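Local structure of reticulocyte binding protein (Streptococcus agalactiae COH1, 3FAW) at residues 201-206 and 241-246; 220-225 and 350-355; 539-544 and 733-738; 543-548 and 719-724. The protein probably hydrolyses alpha-1,6-glucosidic linkages in pullulan and related branched glucans, as a pullulanase anchored to the streptococcal cell wall. One frame throughout, in Å; residues are numbered along the deposited sequence.

Contact 1. Residues 201-206 and 241-246; sequences YYYLYE and AAFVNP. With CA (calcium ion), chain B.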
loop_
_atom_site.group_PDB
_atom_site.type_symbol
_atom_site.label_atom_id
_atom_site.label_comp_id
_atom_site.label_asym_id
_atom_site.label_seq_id
_atom_site.Cartn_x
_atom_site.Cartn_y
_atom_site.Cartn_z
ATOM N N TYR A 201 -5.823 19.582 -23.124
ATOM C CA TYR A 201 -4.569 20.353 -23.130
ATOM C C TYR A 201 -3.772 20.092 -21.852
ATOM O O TYR A 201 -4.337 19.708 -20.820
ATOM C CB TYR A 201 -4.832 21.855 -23.299
ATOM C CG TYR A 201 -5.077 22.291 -24.733
ATOM C CD1 TYR A 201 -6.333 22.152 -25.323
ATOM C CD2 TYR A 201 -4.051 22.843 -25.499
ATOM C CE1 TYR A 201 -6.560 22.554 -26.642
ATOM C CE2 TYR A 201 -4.268 23.247 -26.812
ATOM C CZ TYR A 201 -5.524 23.100 -27.377
ATOM O OH TYR A 201 -5.741 23.506 -28.677
ATOM N N TYR A 202 -2.461 20.305 -21.930
ATOM C CA TYR A 202 -1.564 20.006 -20.816
ATOM C C TYR A 202 -0.919 21.279 -20.267
ATOM O O TYR A 202 -0.827 22.281 -20.970
ATOM C CB TYR A 202 -0.487 19.017 -21.255
ATOM C CG TYR A 202 -1.025 17.775 -21.925
ATOM C CD1 TYR A 202 -0.825 17.548 -23.288
ATOM C CD2 TYR A 202 -1.739 16.828 -21.202
ATOM C CE1 TYR A 202 -1.314 16.396 -23.903
ATOM C CE2 TYR A 202 -2.241 15.682 -21.812
ATOM C CZ TYR A 202 -2.024 15.470 -23.157
ATOM O OH TYR A 202 -2.510 14.328 -23.752
ATOM N N TYR A 203 -0.487 21.236 -19.006
ATOM C CA TYR A 203 0.096 22.409 -18.360
ATOM C C TYR A 203 1.174 22.087 -17.321
ATOM O O TYR A 203 1.136 21.050 -16.652
ATOM C CB TYR A 203 -1.003 23.289 -17.732
ATOM C CG TYR A 203 -1.738 22.665 -16.563
ATOM C CD1 TYR A 203 -1.423 23.010 -15.247
ATOM C CD2 TYR A 203 -2.752 21.732 -16.770
ATOM C CE1 TYR A 203 -2.095 22.441 -14.173
ATOM C CE2 TYR A 203 -3.429 21.158 -15.701
ATOM C CZ TYR A 203 -3.097 21.517 -14.406
ATOM O OH TYR A 203 -3.770 20.944 -13.352
ATOM N N LEU A 204 2.145 22.994 -17.220
ATOM C CA LEU A 204 3.103 23.019 -16.121
ATOM C C LEU A 204 3.055 24.409 -15.491
ATOM O O LEU A 204 2.533 25.348 -16.095
ATOM C CB LEU A 204 4.519 22.716 -16.617
ATOM C CG LEU A 204 4.823 21.283 -17.071
ATOM C CD1 LEU A 204 6.211 21.205 -17.696
ATOM C CD2 LEU A 204 4.702 20.289 -15.921
ATOM N N TYR A 205 3.587 24.532 -14.276
ATOM C CA TYR A 205 3.747 25.835 -13.625
ATOM C C TYR A 205 5.226 26.174 -13.505
ATOM O O TYR A 205 6.009 25.359 -13.022
ATOM C CB TYR A 205 3.125 25.830 -12.227
ATOM C CG TYR A 205 1.616 25.849 -12.212
ATOM C CD1 TYR A 205 0.911 26.944 -12.706
ATOM C CD2 TYR A 205 0.890 24.778 -11.689
ATOM C CE1 TYR A 205 -0.478 26.969 -12.690
ATOM C CE2 TYR A 205 -0.500 24.798 -11.665
ATOM C CZ TYR A 205 -1.174 25.898 -12.165
ATOM O OH TYR A 205 -2.549 25.921 -12.155
ATOM N N GLU A 206 5.602 27.374 -13.939
ATOM C CA GLU A 206 6.958 27.876 -13.738
ATOM C C GLU A 206 6.992 28.827 -12.545
ATOM O O GLU A 206 6.369 29.893 -12.569
ATOM C CB GLU A 206 7.491 28.577 -14.990
ATOM C CG GLU A 206 8.988 28.869 -14.919
ATOM C CD GLU A 206 9.539 29.440 -16.214
ATOM O OE1 GLU A 206 9.052 30.503 -16.650
ATOM O OE2 GLU A 206 10.461 28.825 -16.790
ATOM N N ALA A 241 0.591 18.002 -16.356
ATOM C CA ALA A 241 -0.810 17.878 -15.938
ATOM C C ALA A 241 -1.744 18.035 -17.139
ATOM O O ALA A 241 -1.344 18.557 -18.178
ATOM C CB ALA A 241 -1.141 18.900 -14.865
ATOM N N ALA A 242 -2.982 17.571 -16.996
ATOM C CA ALA A 242 -3.966 17.644 -18.081
ATOM C C ALA A 242 -5.259 18.270 -17.586
ATOM O O ALA A 242 -5.644 18.080 -16.428
ATOM C CB ALA A 242 -4.241 16.254 -18.647
ATOM N N PHE A 243 -5.925 19.016 -18.465
ATOM C CA PHE A 243 -7.239 19.576 -18.155
ATOM C C PHE A 243 -8.310 18.539 -18.480
ATOM O O PHE A 243 -8.517 18.205 -19.646
ATOM C CB PHE A 243 -7.498 20.873 -18.936
ATOM C CG PHE A 243 -6.526 21.981 -18.623
ATOM C CD1 PHE A 243 -6.354 22.428 -17.324
ATOM C CD2 PHE A 243 -5.798 22.592 -19.635
ATOM C CE1 PHE A 243 -5.464 23.451 -17.034
ATOM C CE2 PHE A 243 -4.901 23.616 -19.352
ATOM C CZ PHE A 243 -4.736 24.046 -18.052
ATOM N N VAL A 244 -8.964 18.021 -17.439
ATOM C CA VAL A 244 -10.043 17.044 -17.586
ATOM C C VAL A 244 -11.214 17.316 -16.636
ATOM O O VAL A 244 -11.084 18.057 -15.654
ATOM C CB VAL A 244 -9.546 15.589 -17.348
ATOM C CG1 VAL A 244 -8.605 15.151 -18.462
ATOM C CG2 VAL A 244 -8.877 15.453 -15.974
ATOM N N ASN A 245 -12.352 16.696 -16.947
ATOM C CA ASN A 245 -13.558 16.772 -16.129
ATOM C C ASN A 245 -14.004 15.358 -15.726
ATOM O O ASN A 245 -14.822 14.739 -16.418
ATOM C CB ASN A 245 -14.668 17.505 -16.897
ATOM C CG ASN A 245 -15.824 17.936 -15.999
ATOM O OD1 ASN A 245 -16.075 17.340 -14.950
ATOM N ND2 ASN A 245 -16.533 18.984 -16.414
ATOM N N PRO A 246 -13.452 14.836 -14.611
ATOM C CA PRO A 246 -13.726 13.478 -14.125
ATOM C C PRO A 246 -15.205 13.088 -14.082
ATOM O O PRO A 246 -15.558 11.981 -14.492
ATOM C CB PRO A 246 -13.137 13.498 -12.709
ATOM C CG PRO A 246 -12.005 14.446 -12.809
ATOM C CD PRO A 246 -12.486 15.529 -13.735
HETATM CA CA CA B . -3.318 14.017 -26.192
HETATM O O HOH W 1 -2.979 13.124 -28.443
HETATM O O HOH W 2 -0.936 13.886 -26.379
HETATM O O HOH W 3 -5.594 13.918 -27.144
HETATM O O HOH W 4 -4.947 15.447 -24.911
#
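The Tyr203 ring lies between two partners: CB of Ala241 sits over one face, 3.5 Å from the ring centroid in a CH-pi contact, and CE1 of Phe243 lies over the opposite face. The two rings are nearly parallel, 8° between planes, but strongly offset, with little overlap; the contact runs through the rims, Tyr203 CD2 to Phe243 CE1 at 3.2 Å. Tyr202 is met at its edge instead, by Ala241 O in the ring plane and by Ala242 CB, 3.6 Å from Tyr202 CD2. With CG between the backbone N and the carbonyl carbon (chi1 67°), the Tyr203 side chain leans toward 241-246, where its ring meets Ala241 and Phe243. The small alanines suit this place, since a methyl group can rest on or beside a tyrosine ring while the backbones stay close enough to pair.

That pairing is antiparallel. Phe243 N donates to Tyr201 O at 2.9 Å, and Tyr203 N donates to Ala241 O at 2.9 Å; the return bond from Ala241 N to Tyr203 O is weak. Tyrosine at 202 also brings a hydroxyl to calcium, OH to metal 2.6 Å, beside four waters and the carbonyl oxygens of Lys165 and Lys363, which complete seven ligands. The Tyr203 hydroxyl bonds to Asp218.

The short strand 241-242 thus flanks strand 202-209 in the antiparallel sheet of the carbohydrate-binding module 48 region; strand 157-164 pairs with 202-209 as well and places Met160 against Tyr203 and Phe243.

Contact 2. Residues 220-225 and 350-355; sequences YAKSLA and SYFALS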
loop_
_atom_site.group_PDB
_atom_site.type_symbol
_atom_site.label_atom_id
_atom_site.label_comp_id
_atom_site.label_asym_id
_atom_site.label_seq_id
_atom_site.Cartn_x
_atom_site.Cartn_y
_atom_site.Cartn_z
ATOM N N TYR A 220 -2.384 18.530 -7.512
ATOM C CA TYR A 220 -3.816 18.228 -7.577
ATOM C C TYR A 220 -4.303 17.918 -8.995
ATOM O O TYR A 220 -5.504 17.934 -9.254
ATOM C CB TYR A 220 -4.624 19.392 -6.982
ATOM C CG TYR A 220 -4.668 19.364 -5.478
ATOM C CD1 TYR A 220 -3.530 19.658 -4.733
ATOM C CD2 TYR A 220 -5.833 19.023 -4.797
ATOM C CE1 TYR A 220 -3.550 19.623 -3.355
ATOM C CE2 TYR A 220 -5.863 18.985 -3.409
ATOM C CZ TYR A 220 -4.713 19.288 -2.696
ATOM O OH TYR A 220 -4.708 19.264 -1.326
ATOM N N ALA A 221 -3.372 17.627 -9.901
ATOM C CA ALA A 221 -3.695 17.226 -11.272
ATOM C C ALA A 221 -4.542 15.947 -11.310
ATOM O O ALA A 221 -4.192 14.946 -10.679
ATOM C CB ALA A 221 -2.404 17.029 -12.082
ATOM N N LYS A 222 -5.648 15.995 -12.053
ATOM C CA LYS A 222 -6.588 14.875 -12.145
ATOM C C LYS A 222 -6.261 13.919 -13.293
ATOM O O LYS A 222 -6.786 12.807 -13.344
ATOM C CB LYS A 222 -8.024 15.396 -12.293
ATOM C CG LYS A 222 -8.481 16.342 -11.172
ATOM C CD LYS A 222 -8.397 15.698 -9.786
ATOM C CE LYS A 222 -8.859 16.649 -8.695
ATOM N NZ LYS A 222 -7.972 17.844 -8.576
ATOM N N SER A 223 -5.422 14.364 -14.225
ATOM C CA SER A 223 -4.849 13.482 -15.244
ATOM C C SER A 223 -3.554 14.085 -15.793
ATOM O O SER A 223 -3.143 15.175 -15.378
ATOM C CB SER A 223 -5.847 13.200 -16.378
ATOM O OG SER A 223 -5.435 12.077 -17.157
ATOM N N LEU A 224 -2.913 13.359 -16.708
ATOM C CA LEU A 224 -1.595 13.725 -17.220
ATOM C C LEU A 224 -1.440 13.385 -18.699
ATOM O O LEU A 224 -2.189 12.571 -19.243
ATOM C CB LEU A 224 -0.495 12.982 -16.453
ATOM C CG LEU A 224 -0.453 13.025 -14.921
ATOM C CD1 LEU A 224 0.501 11.956 -14.407
ATOM C CD2 LEU A 224 -0.050 14.406 -14.405
ATOM N N ALA A 225 -0.449 14.011 -19.331
ATOM C CA ALA A 225 -0.005 13.626 -20.670
ATOM C C ALA A 225 0.698 12.275 -20.599
ATOM O O ALA A 225 1.252 11.921 -19.557
ATOM C CB ALA A 225 0.937 14.676 -21.244
ATOM N N SER A 350 2.137 11.157 -8.840
ATOM C CA SER A 350 0.903 11.876 -8.493
ATOM C C SER A 350 0.050 11.070 -7.516
ATOM O O SER A 350 0.111 9.835 -7.492
ATOM C CB SER A 350 0.088 12.203 -9.752
ATOM O OG SER A 350 -1.059 12.992 -9.443
ATOM N N TYR A 351 -0.736 11.785 -6.712
ATOM C CA TYR A 351 -1.653 11.169 -5.748
ATOM C C TYR A 351 -3.122 11.307 -6.156
ATOM O O TYR A 351 -3.995 10.734 -5.513
ATOM C CB TYR A 351 -1.417 11.747 -4.344
ATOM C CG TYR A 351 -0.073 11.352 -3.765
ATOM C CD1 TYR A 351 0.283 10.008 -3.649
ATOM C CD2 TYR A 351 0.847 12.311 -3.347
ATOM C CE1 TYR A 351 1.507 9.628 -3.134
ATOM C CE2 TYR A 351 2.085 11.936 -2.823
ATOM C CZ TYR A 351 2.407 10.591 -2.723
ATOM O OH TYR A 351 3.621 10.201 -2.212
ATOM N N PHE A 352 -3.371 12.057 -7.231
ATOM C CA PHE A 352 -4.710 12.233 -7.810
ATOM C C PHE A 352 -4.809 11.664 -9.225
ATOM O O PHE A 352 -5.835 11.096 -9.600
ATOM C CB PHE A 352 -5.063 13.722 -7.897
ATOM C CG PHE A 352 -5.278 14.386 -6.573
ATOM C CD1 PHE A 352 -6.560 14.575 -6.077
ATOM C CD2 PHE A 352 -4.198 14.857 -5.836
ATOM C CE1 PHE A 352 -6.765 15.209 -4.857
ATOM C CE2 PHE A 352 -4.395 15.486 -4.615
ATOM C CZ PHE A 352 -5.680 15.663 -4.127
ATOM N N ALA A 353 -3.752 11.859 -10.016
ATOM C CA ALA A 353 -3.740 11.465 -11.420
ATOM C C ALA A 353 -3.328 9.999 -11.608
ATOM O O ALA A 353 -2.302 9.558 -11.082
ATOM C CB ALA A 353 -2.820 12.380 -12.213
ATOM N N LEU A 354 -4.135 9.264 -12.374
ATOM C CA LEU A 354 -3.903 7.845 -12.650
ATOM C C LEU A 354 -2.718 7.648 -13.579
ATOM O O LEU A 354 -2.370 8.535 -14.358
ATOM C CB LEU A 354 -5.143 7.210 -13.296
ATOM C CG LEU A 354 -6.418 7.179 -12.449
ATOM C CD1 LEU A 354 -7.619 6.667 -13.255
ATOM C CD2 LEU A 354 -6.217 6.348 -11.199
ATOM N N SER A 355 -2.108 6.471 -13.488
ATOM C CA SER A 355 -1.056 6.071 -14.410
ATOM C C SER A 355 -1.653 5.851 -15.798
ATOM O O SER A 355 -2.784 5.371 -15.931
ATOM C CB SER A 355 -0.390 4.784 -13.917
ATOM O OG SER A 355 0.620 4.348 -14.811
HETATM O O HOH W 5 -6.210 10.285 -14.130
HETATM O O HOH W 6 -7.845 11.202 -11.535
#
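Tyr220 and Phe352 each set CG anti to the carbonyl carbon (chi1 -80° and -69°), and their rings meet obliquely, planes 31° apart. Phe352 CE2 stands over the centre of one Tyr220 face, while Phe352 CZ comes to 3.4 Å from Tyr220 CE2. The Lys222 chain, bent at chi2, runs beside Phe352, Lys222 CE 4.1 Å from Phe352 CD1, and a second bend at chi4 turns NZ to Tyr220 O, 2.6 Å away and in the carbonyl plane. A long aliphatic stem with a charged tip suits both tasks.

The contact joins a loop following strand 212-216, in the antiparallel sheet of the carbohydrate-binding module, to a loop of the TIM-barrel domain between strand 312-315 and helix 367-381. An ST motif shapes the latter: Ser350 OG accepts from Ala353 N at 3.0 Å, and weakly from Phe352 N.

Ala353 is small enough to pack CB between Ala221 O and Leu224 CG, the latter 3.7 Å away. No direct hydrogen bond links the segments; two waters do so. Both donate to Lys222 O; one accepts from Leu354 N and the other donates to Phe352 O. Beyond the rings, Tyr220 OH bonds to Asp440 of helix 432-449.

Contact 3. Residues 539-544 and 733-738; sequences GGPQSL and KDLVIA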
loop_
_atom_site.group_PDB
_atom_site.type_symbol
_atom_site.label_atom_id
_atom_site.label_comp_id
_atom_site.label_asym_id
_atom_site.label_seq_id
_atom_site.Cartn_x
_atom_site.Cartn_y
_atom_site.Cartn_z
ATOM N N GLY A 539 7.757 -27.901 8.267
ATOM C CA GLY A 539 8.557 -28.836 9.070
ATOM C C GLY A 539 9.273 -28.287 10.296
ATOM O O GLY A 539 10.102 -28.981 10.879
ATOM N N GLY A 540 8.958 -27.058 10.700
ATOM C CA GLY A 540 9.558 -26.464 11.900
ATOM C C GLY A 540 8.549 -26.330 13.032
ATOM O O GLY A 540 7.638 -25.505 12.939
ATOM N N PRO A 541 8.695 -27.131 14.109
ATOM C CA PRO A 541 7.738 -27.066 15.222
ATOM C C PRO A 541 7.593 -25.673 15.849
ATOM O O PRO A 541 8.586 -25.000 16.108
ATOM C CB PRO A 541 8.314 -28.062 16.236
ATOM C CG PRO A 541 9.130 -28.993 15.434
ATOM C CD PRO A 541 9.726 -28.159 14.347
ATOM N N GLN A 542 6.352 -25.254 16.077
ATOM C CA GLN A 542 6.059 -23.949 16.669
ATOM C C GLN A 542 5.258 -24.135 17.950
ATOM O O GLN A 542 4.531 -25.117 18.091
ATOM C CB GLN A 542 5.261 -23.081 15.691
ATOM C CG GLN A 542 5.925 -22.865 14.326
ATOM C CD GLN A 542 7.197 -22.034 14.399
ATOM O OE1 GLN A 542 8.275 -22.490 14.008
ATOM N NE2 GLN A 542 7.079 -20.812 14.903
ATOM N N SER A 543 5.393 -23.195 18.883
ATOM C CA SER A 543 4.566 -23.187 20.091
ATOM C C SER A 543 3.094 -23.079 19.684
ATOM O O SER A 543 2.709 -22.145 18.984
ATOM C CB SER A 543 4.950 -22.025 21.009
ATOM O OG SER A 543 4.134 -21.994 22.167
ATOM N N LEU A 544 2.284 -24.043 20.112
ATOM C CA LEU A 544 0.885 -24.119 19.680
ATOM C C LEU A 544 0.012 -23.030 20.302
ATOM O O LEU A 544 -1.004 -22.651 19.727
ATOM C CB LEU A 544 0.295 -25.496 19.997
ATOM C CG LEU A 544 1.033 -26.699 19.393
ATOM C CD1 LEU A 544 0.276 -27.970 19.702
ATOM C CD2 LEU A 544 1.239 -26.539 17.888
ATOM N N LYS A 733 5.923 -27.337 21.606
ATOM C CA LYS A 733 6.202 -26.961 20.219
ATOM C C LYS A 733 5.865 -28.152 19.332
ATOM O O LYS A 733 6.381 -29.250 19.552
ATOM C CB LYS A 733 7.671 -26.577 20.034
ATOM C CG LYS A 733 8.084 -25.311 20.772
ATOM C CD LYS A 733 9.527 -24.950 20.462
ATOM C CE LYS A 733 9.918 -23.620 21.076
ATOM N NZ LYS A 733 11.314 -23.240 20.720
ATOM N N ASP A 734 4.995 -27.957 18.346
ATOM C CA ASP A 734 4.559 -29.081 17.512
ATOM C C ASP A 734 4.187 -28.664 16.087
ATOM O O ASP A 734 4.281 -27.483 15.731
ATOM C CB ASP A 734 3.388 -29.810 18.190
ATOM C CG ASP A 734 3.521 -31.322 18.120
ATOM O OD1 ASP A 734 3.935 -31.827 17.054
ATOM O OD2 ASP A 734 3.206 -32.001 19.127
ATOM N N LEU A 735 3.802 -29.657 15.278
ATOM C CA LEU A 735 3.437 -29.473 13.864
ATOM C C LEU A 735 1.992 -29.881 13.559
ATOM O O LEU A 735 1.587 -29.921 12.398
ATOM C CB LEU A 735 4.376 -30.294 12.972
ATOM C CG LEU A 735 5.857 -29.913 12.981
ATOM C CD1 LEU A 735 6.677 -30.985 12.286
ATOM C CD2 LEU A 735 6.072 -28.560 12.325
ATOM N N VAL A 736 1.221 -30.196 14.595
ATOM C CA VAL A 736 -0.213 -30.458 14.439
ATOM C C VAL A 736 -0.987 -29.543 15.383
ATOM O O VAL A 736 -0.531 -29.256 16.492
ATOM C CB VAL A 736 -0.572 -31.950 14.699
ATOM C CG1 VAL A 736 0.039 -32.434 15.988
ATOM C CG2 VAL A 736 -2.098 -32.156 14.708
ATOM N N ILE A 737 -2.141 -29.067 14.930
ATOM C CA ILE A 737 -3.014 -28.239 15.761
ATOM C C ILE A 737 -4.479 -28.460 15.384
ATOM O O ILE A 737 -4.801 -28.749 14.233
ATOM C CB ILE A 737 -2.645 -26.724 15.659
ATOM C CG1 ILE A 737 -3.276 -25.931 16.809
ATOM C CG2 ILE A 737 -3.065 -26.136 14.310
ATOM C CD1 ILE A 737 -2.743 -24.521 16.934
ATOM N N ALA A 738 -5.357 -28.339 16.373
ATOM C CA ALA A 738 -6.799 -28.443 16.142
ATOM C C ALA A 738 -7.537 -27.447 17.022
ATOM O O ALA A 738 -7.180 -27.262 18.184
ATOM C CB ALA A 738 -7.286 -29.856 16.417
#
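A small two-stranded antiparallel sheet, strand 542-543 with strand 733-734, connects the approach to helix 544-551 with the C-terminal beta domain. Gln542 and Asp734 form its hydrogen-bonded pair: Gln542 N donates to Asp734 O at 3.1 Å, and Asp734 N returns a bond to Gln542 O at 2.9 Å. Ser543 and Lys733 are the adjacent non-hydrogen-bonded pair, with Lys733 CG lying against Ser543 N before the extended lysine chain leads away, as suits a charged residue at an exposed place.

Apolar groups fill both ends of the pairing. Leu735 lays CD2 on the peptide ahead of the strand, 3.4 Å from Gly540 C and 3.5 Å from Pro541 N; proline suits this spot because its ring adds an apolar surface, CG 4.2 Å from Leu735 CG. Gly539, two residues earlier, has a positive phi of 86°, easily adopted without a side chain. At the other end the branches of Leu544 reach both the paired strand, CD1 3.9 Å from Asp734 CB, and the next one, CD2 3.5 Å from Val736 O.

The Asp734 carboxylate is well engaged: OD2 accepts from Lys731 N, and OD1 makes a salt bridge with Arg760. OD1 also receives Leu735 N at 2.8 Å, through the lone pair turned away from OD2.

Contact 4. Residues 543-548 and 719-724; sequences SLQGIF and VSLITE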
loop_
_atom_site.group_PDB
_atom_site.type_symbol
_atom_site.label_atom_id
_atom_site.label_comp_id
_atom_site.label_asym_id
_atom_site.label_seq_id
_atom_site.Cartn_x
_atom_site.Cartn_y
_atom_site.Cartn_z
ATOM N N SER A 543 5.393 -23.195 18.883
ATOM C CA SER A 543 4.566 -23.187 20.091
ATOM C C SER A 543 3.094 -23.079 19.684
ATOM O O SER A 543 2.709 -22.145 18.984
ATOM C CB SER A 543 4.950 -22.025 21.009
ATOM O OG SER A 543 4.134 -21.994 22.167
ATOM N N LEU A 544 2.284 -24.043 20.112
ATOM C CA LEU A 544 0.885 -24.119 19.680
ATOM C C LEU A 544 0.012 -23.030 20.302
ATOM O O LEU A 544 -1.004 -22.651 19.727
ATOM C CB LEU A 544 0.295 -25.496 19.997
ATOM C CG LEU A 544 1.033 -26.699 19.393
ATOM C CD1 LEU A 544 0.276 -27.970 19.702
ATOM C CD2 LEU A 544 1.239 -26.539 17.888
ATOM N N GLN A 545 0.400 -22.533 21.473
ATOM C CA GLN A 545 -0.340 -21.442 22.114
ATOM C C GLN A 545 -0.241 -20.166 21.269
ATOM O O GLN A 545 -1.239 -19.486 21.043
ATOM C CB GLN A 545 0.177 -21.196 23.536
ATOM C CG GLN A 545 -0.791 -20.423 24.435
ATOM C CD GLN A 545 -2.116 -21.148 24.665
ATOM O OE1 GLN A 545 -3.185 -20.377 24.833
ATOM N NE2 GLN A 545 -2.174 -22.379 24.688
ATOM N N GLY A 546 0.967 -19.870 20.796
ATOM C CA GLY A 546 1.208 -18.732 19.909
ATOM C C GLY A 546 0.461 -18.843 18.592
ATOM O O GLY A 546 -0.121 -17.866 18.128
ATOM N N ILE A 547 0.488 -20.036 17.997
ATOM C CA ILE A 547 -0.282 -20.337 16.784
ATOM C C ILE A 547 -1.774 -20.148 17.061
ATOM O O ILE A 547 -2.471 -19.485 16.293
ATOM C CB ILE A 547 -0.041 -21.794 16.274
ATOM C CG1 ILE A 547 1.431 -22.032 15.911
ATOM C CG2 ILE A 547 -0.894 -22.104 15.036
ATOM C CD1 ILE A 547 1.896 -21.267 14.698
ATOM N N PHE A 548 -2.246 -20.717 18.171
ATOM C CA PHE A 548 -3.656 -20.639 18.551
ATOM C C PHE A 548 -4.105 -19.194 18.750
ATOM O O PHE A 548 -5.158 -18.796 18.264
ATOM C CB PHE A 548 -3.926 -21.450 19.827
ATOM C CG PHE A 548 -5.356 -21.380 20.295
ATOM C CD1 PHE A 548 -6.389 -21.780 19.460
ATOM C CD2 PHE A 548 -5.670 -20.904 21.562
ATOM C CE1 PHE A 548 -7.715 -21.711 19.877
ATOM C CE2 PHE A 548 -6.994 -20.839 21.989
ATOM C CZ PHE A 548 -8.016 -21.242 21.145
ATOM N N VAL A 719 -14.010 -19.677 20.832
ATOM C CA VAL A 719 -12.968 -20.375 20.084
ATOM C C VAL A 719 -11.990 -21.003 21.075
ATOM O O VAL A 719 -11.366 -20.295 21.869
ATOM C CB VAL A 719 -12.219 -19.431 19.125
ATOM C CG1 VAL A 719 -11.190 -20.206 18.309
ATOM C CG2 VAL A 719 -13.206 -18.715 18.203
ATOM N N SER A 720 -11.863 -22.330 21.014
ATOM C CA SER A 720 -11.087 -23.096 21.994
ATOM C C SER A 720 -10.059 -24.024 21.343
ATOM O O SER A 720 -10.191 -24.410 20.179
ATOM C CB SER A 720 -12.030 -23.892 22.906
ATOM O OG SER A 720 -12.944 -24.678 22.160
ATOM N N LEU A 721 -9.029 -24.367 22.113
ATOM C CA LEU A 721 -7.912 -25.175 21.626
ATOM C C LEU A 721 -8.124 -26.649 21.964
ATOM O O LEU A 721 -8.108 -27.031 23.136
ATOM C CB LEU A 721 -6.602 -24.678 22.244
ATOM C CG LEU A 721 -5.309 -25.367 21.801
ATOM C CD1 LEU A 721 -5.069 -25.173 20.304
ATOM C CD2 LEU A 721 -4.135 -24.844 22.607
ATOM N N ILE A 722 -8.323 -27.472 20.938
ATOM C CA ILE A 722 -8.518 -28.909 21.135
ATOM C C ILE A 722 -7.189 -29.577 21.510
ATOM O O ILE A 722 -7.111 -30.324 22.485
ATOM C CB ILE A 722 -9.102 -29.585 19.877
ATOM C CG1 ILE A 722 -10.496 -29.030 19.569
ATOM C CG2 ILE A 722 -9.163 -31.099 20.073
ATOM C CD1 ILE A 722 -11.055 -29.480 18.231
ATOM N N THR A 723 -6.150 -29.292 20.734
ATOM C CA THR A 723 -4.817 -29.817 21.003
ATOM C C THR A 723 -4.076 -28.975 22.044
ATOM O O THR A 723 -3.143 -28.239 21.711
ATOM C CB THR A 723 -3.972 -29.876 19.717
ATOM O OG1 THR A 723 -3.895 -28.568 19.138
ATOM C CG2 THR A 723 -4.587 -30.843 18.710
ATOM N N GLU A 724 -4.484 -29.091 23.305
ATOM C CA GLU A 724 -3.735 -28.476 24.404
ATOM C C GLU A 724 -2.484 -29.298 24.677
ATOM O O GLU A 724 -2.452 -30.496 24.393
ATOM C CB GLU A 724 -4.585 -28.381 25.671
ATOM C CG GLU A 724 -5.779 -27.453 25.535
ATOM C CD GLU A 724 -6.447 -27.154 26.861
ATOM O OE1 GLU A 724 -6.494 -28.054 27.726
ATOM O OE2 GLU A 724 -6.931 -26.016 27.037
#
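Phe548 and Leu721 make the tight part of this contact, where one face of the aromatic ring is covered by the start of a leucine side chain. Leu721 CB stands 3.7 Å above the ring centre, only 4° off the normal, in a CH-pi contact. Phe548 CG is anti to its backbone N (chi1 178°), which carries CG out toward the strand, with the ring beyond it. The far end of the ring then presses on backbone, with CZ 3.4 Å from Leu721 N and 3.6 Å from Val719 O, the latter oxygen lying at the ring edge. Leu721 CD1 adds a second touch, 3.7 Å from Phe548 CD1, and Val719 CG1 stands farther off at 4.1 Å from Phe548 CE1. A broad flat ring suits this place because it can take a methylene on its face and a carbonyl at its rim together.

Toward the N-terminal end of the helix the packing is looser. Gln545, partly exposed, brings only the amide end of its bent chain beside Leu721 CD2, a polar residue fitting for the solvent side. Leu544 CD1 merely approaches Thr723 O, at 4.0 Å. Thr723 is the centre of an inverse gamma turn just after the strand, and its hydroxyl bonds to Ala738 N. No hydrogen bond crosses between the segments.

The result is a helix-on-sheet contact. Strand 720-721, which follows helix 712-718, is an outermost strand of the C-terminal sheet and pairs with strand 736-742, while helix 544-551 packs Ile547 on Ile737 and on helix 518-525.

Overall arrangement
From the N terminus, contact 1 closes the loop between 201-206 and 241-246. Contact 2 starts inside that loop, at 220-225, and reaches on to 350-355, so the two cross; they also touch, Ala242 N lying 2.9 Å from Ser223 O. Contact 1 adds a strand to the sheet of the carbohydrate-binding module, and contact 2 ties the loop after that sheet to the TIM-barrel domain. Contacts 3 and 4 come later in the chain, on the opposite side of its centre, and share Ser543 and Leu544. Contact 4 returns first, at 719-724, and is thus nested within contact 3, which returns at 733-738. Both join the segment around helix 544-551 to the C-terminal sheet. The centres of contacts 2 and 3 are about 49 Å apart.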